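Local coordinates for protein dihydropteroate synthase 2 (Mycobacterium tuberculosis, PDB 2VP8) that probably has no dihydropteroate synthase activity and little affinity for the pterin pyrophosphate substrate, though it appears able to bind the inhibitor dapsone, and forms a homodimer, at residues A79-V84 with L119-T124. Residues are numbered along the deposited sequence; the frame is centred on the assembly and turned at random.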
ATOM      1  N   ALA B  79       8.229   5.912 -16.830  1.00 40.91           N
ATOM      2  CA  ALA B  79       8.602   4.502 -16.970  1.00 40.72           C
ATOM      3  C   ALA B  79      10.119   4.389 -17.069  1.00 40.80           C
ATOM      4  O   ALA B  79      10.768   5.150 -17.801  1.00 40.95           O
ATOM      5  CB  ALA B  79       7.952   3.884 -18.186  1.00 40.52           C
ATOM      6  N   ASP B  80      10.683   3.449 -16.324  1.00 40.53           N
ATOM      7  CA  ASP B  80      12.125   3.274 -16.312  1.00 40.38           C
ATOM      8  C   ASP B  80      12.524   2.250 -17.353  1.00 40.25           C
ATOM      9  O   ASP B  80      13.619   2.313 -17.910  1.00 40.03           O
ATOM     10  CB  ASP B  80      12.578   2.854 -14.929  1.00 40.32           C
ATOM     11  CG  ASP B  80      12.306   3.914 -13.900  1.00 40.61           C
ATOM     12  OD1 ASP B  80      12.983   4.973 -13.951  1.00 41.88           O
ATOM     13  OD2 ASP B  80      11.407   3.698 -13.058  1.00 39.17           O
ATOM     14  N   VAL B  81      11.611   1.313 -17.604  1.00 39.93           N
ATOM     15  CA  VAL B  81      11.776   0.307 -18.629  1.00 39.72           C
ATOM     16  C   VAL B  81      10.515   0.293 -19.483  1.00 39.67           C
ATOM     17  O   VAL B  81       9.416   0.412 -18.961  1.00 39.62           O
ATOM     18  CB  VAL B  81      12.003  -1.086 -18.011  1.00 39.81           C
ATOM     19  CG1 VAL B  81      12.141  -2.145 -19.091  1.00 39.84           C
ATOM     20  CG2 VAL B  81      13.244  -1.089 -17.119  1.00 39.73           C
ATOM     21  N   ILE B  82      10.688   0.183 -20.795  1.00 39.64           N
ATOM     22  CA  ILE B  82       9.586  -0.113 -21.688  1.00 39.72           C
ATOM     23  C   ILE B  82       9.736  -1.572 -22.073  1.00 40.26           C
ATOM     24  O   ILE B  82      10.735  -1.975 -22.669  1.00 40.85           O
ATOM     25  CB  ILE B  82       9.587   0.784 -22.964  1.00 39.85           C
ATOM     26  CG1 ILE B  82       9.647   2.273 -22.598  1.00 38.85           C
ATOM     27  CG2 ILE B  82       8.364   0.496 -23.843  1.00 38.97           C
ATOM     28  CD1 ILE B  82       8.454   2.772 -21.817  1.00 37.03           C
ATOM     29  N   ASP B  83       8.740  -2.364 -21.712  1.00 40.69           N
ATOM     30  CA  ASP B  83       8.756  -3.794 -21.959  1.00 41.03           C
ATOM     31  C   ASP B  83       7.911  -4.091 -23.194  1.00 41.22           C
ATOM     32  O   ASP B  83       6.682  -4.071 -23.131  1.00 41.63           O
ATOM     33  CB  ASP B  83       8.236  -4.532 -20.722  1.00 40.88           C
ATOM     34  CG  ASP B  83       8.321  -6.023 -20.852  1.00 41.49           C
ATOM     35  OD1 ASP B  83       9.437  -6.564 -21.021  1.00 42.02           O
ATOM     36  OD2 ASP B  83       7.257  -6.663 -20.768  1.00 43.59           O
ATOM     37  N   VAL B  84       8.583  -4.356 -24.314  1.00 41.30           N
ATOM     38  CA  VAL B  84       7.925  -4.528 -25.607  1.00 41.27           C
ATOM     39  C   VAL B  84       7.483  -5.974 -25.818  1.00 41.55           C
ATOM     40  O   VAL B  84       8.295  -6.893 -25.719  1.00 41.59           O
ATOM     41  CB  VAL B  84       8.848  -4.081 -26.766  1.00 41.21           C
ATOM     42  CG1 VAL B  84       8.157  -4.249 -28.093  1.00 41.27           C
ATOM     43  CG2 VAL B  84       9.270  -2.634 -26.596  1.00 41.02           C
ATOM     44  N   LEU B 119      15.670   2.533 -21.247  1.00 39.64           N
ATOM     45  CA  LEU B 119      15.976   1.134 -21.070  1.00 39.39           C
ATOM     46  C   LEU B 119      14.838   0.321 -21.672  1.00 38.87           C
ATOM     47  O   LEU B 119      13.682   0.475 -21.286  1.00 39.07           O
ATOM     48  CB  LEU B 119      16.258   0.837 -19.594  1.00 39.30           C
ATOM     49  CG  LEU B 119      16.236  -0.538 -18.940  1.00 39.81           C
ATOM     50  CD1 LEU B 119      16.869  -1.625 -19.760  1.00 40.99           C
ATOM     51  CD2 LEU B 119      16.910  -0.424 -17.598  1.00 39.92           C
ATOM     52  N   ILE B 120      15.173  -0.507 -22.655  1.00 38.28           N
ATOM     53  CA  ILE B 120      14.185  -1.302 -23.369  1.00 37.89           C
ATOM     54  C   ILE B 120      14.329  -2.766 -22.995  1.00 37.83           C
ATOM     55  O   ILE B 120      15.436  -3.312 -23.000  1.00 37.90           O
ATOM     56  CB  ILE B 120      14.339  -1.163 -24.909  1.00 37.87           C
ATOM     57  CG1 ILE B 120      14.146   0.289 -25.352  1.00 37.32           C
ATOM     58  CG2 ILE B 120      13.347  -2.071 -25.640  1.00 37.71           C
ATOM     59  CD1 ILE B 120      14.730   0.595 -26.718  1.00 36.05           C
ATOM     60  N   SER B 121      13.210  -3.405 -22.667  1.00 37.62           N
ATOM     61  CA  SER B 121      13.206  -4.853 -22.481  1.00 37.53           C
ATOM     62  C   SER B 121      12.262  -5.532 -23.459  1.00 37.22           C
ATOM     63  O   SER B 121      11.271  -4.939 -23.910  1.00 37.57           O
ATOM     64  CB  SER B 121      12.857  -5.234 -21.043  1.00 37.69           C
ATOM     65  OG  SER B 121      11.520  -4.916 -20.731  1.00 38.54           O
ATOM     66  N   VAL B 122      12.580  -6.771 -23.799  1.00 36.52           N
ATOM     67  CA  VAL B 122      11.750  -7.533 -24.713  1.00 35.93           C
ATOM     68  C   VAL B 122      11.048  -8.670 -23.968  1.00 35.81           C
ATOM     69  O   VAL B 122      11.690  -9.467 -23.278  1.00 35.59           O
ATOM     70  CB  VAL B 122      12.556  -8.020 -25.967  1.00 35.72           C
ATOM     71  CG1 VAL B 122      13.817  -8.773 -25.567  1.00 34.99           C
ATOM     72  CG2 VAL B 122      11.684  -8.855 -26.900  1.00 35.72           C
ATOM     73  N   ASP B 123       9.722  -8.702 -24.091  1.00 35.86           N
ATOM     74  CA  ASP B 123       8.898  -9.782 -23.547  1.00 36.14           C
ATOM     75  C   ASP B 123       8.845 -10.995 -24.498  1.00 35.87           C
ATOM     76  O   ASP B 123       7.932 -11.123 -25.322  1.00 35.71           O
ATOM     77  CB  ASP B 123       7.482  -9.272 -23.230  1.00 36.23           C
ATOM     78  CG  ASP B 123       6.606 -10.329 -22.551  1.00 37.25           C
ATOM     79  OD1 ASP B 123       7.050 -11.484 -22.391  1.00 37.46           O
ATOM     80  OD2 ASP B 123       5.462 -10.003 -22.174  1.00 39.08           O
ATOM     81  N   THR B 124       9.832 -11.882 -24.374  1.00 35.74           N
ATOM     82  CA  THR B 124       9.901 -13.084 -25.203  1.00 35.70           C
ATOM     83  C   THR B 124      10.485 -14.270 -24.444  1.00 35.81           C
ATOM     84  O   THR B 124      11.319 -14.101 -23.555  1.00 35.97           O
ATOM     85  CB  THR B 124      10.708 -12.855 -26.505  1.00 35.60           C
ATOM     86  OG1 THR B 124      10.694 -14.051 -27.295  1.00 35.72           O
ATOM     87  CG2 THR B 124      12.154 -12.470 -26.204  1.00 35.37           C
TER
HETATM   88  O   HOH W   1      15.487   3.910 -18.980  1.00 31.22           O
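S121 and D83 meet on one face of a parallel strand pair: the hydroxyl OG of S121 gives its hydrogen to OD1 of D83 over 2.7 Å, using the anti lone pair of that carboxylate oxygen. S121 chi1 of 68° sets OG between its own backbone N and carbonyl carbon, from where it leans across to the neighbouring strand; D83 extends its carboxylate with CG anti to the backbone N. N142 also donates to OD1, so two donors grip this buried oxygen. On the same face V81 lays CG1 against S121 OG, and its CG2 reaches L119 CG at 3.5 Å. M45 of strand 43-49 touches both D83 and S121 there.

From I82 to the C-terminal end the strands are held closely by four backbone bonds: I82 N to L119 O (3.0 Å), S121 N to I82 O, V84 N to S121 O (2.8 Å) and D123 N to V84 O, all fairly straight. The opposite face, carrying I82, V84, I120 and V122, makes sparser contact between the strands, V84 CG2 coming no nearer than 4.2 Å to I120 CG2; its side chains pack instead on helices 98-114 and 127-136. At the N-terminal end a water takes the place of a direct backbone bond, bridging D80 O and L119 N, 2.7 Å from each. At the C-terminal end, D123 is partly exposed, and its OD2 stands 4.0 Å from D83 OD2, the carboxylate planes 25° apart. R287 forms salt bridges to both oxygens, which would offset the repulsion. The D123 side chain lies about 6 Å from that of H220, which, by comparison with relatives, appears characteristic of family members without synthase activity. With helix 98-114 linking the two strands, this is a beta-alpha-beta crossover of the TIM barrel of the pterin-binding family, the helix outside and the polar S121-D83 pair facing the barrel interior.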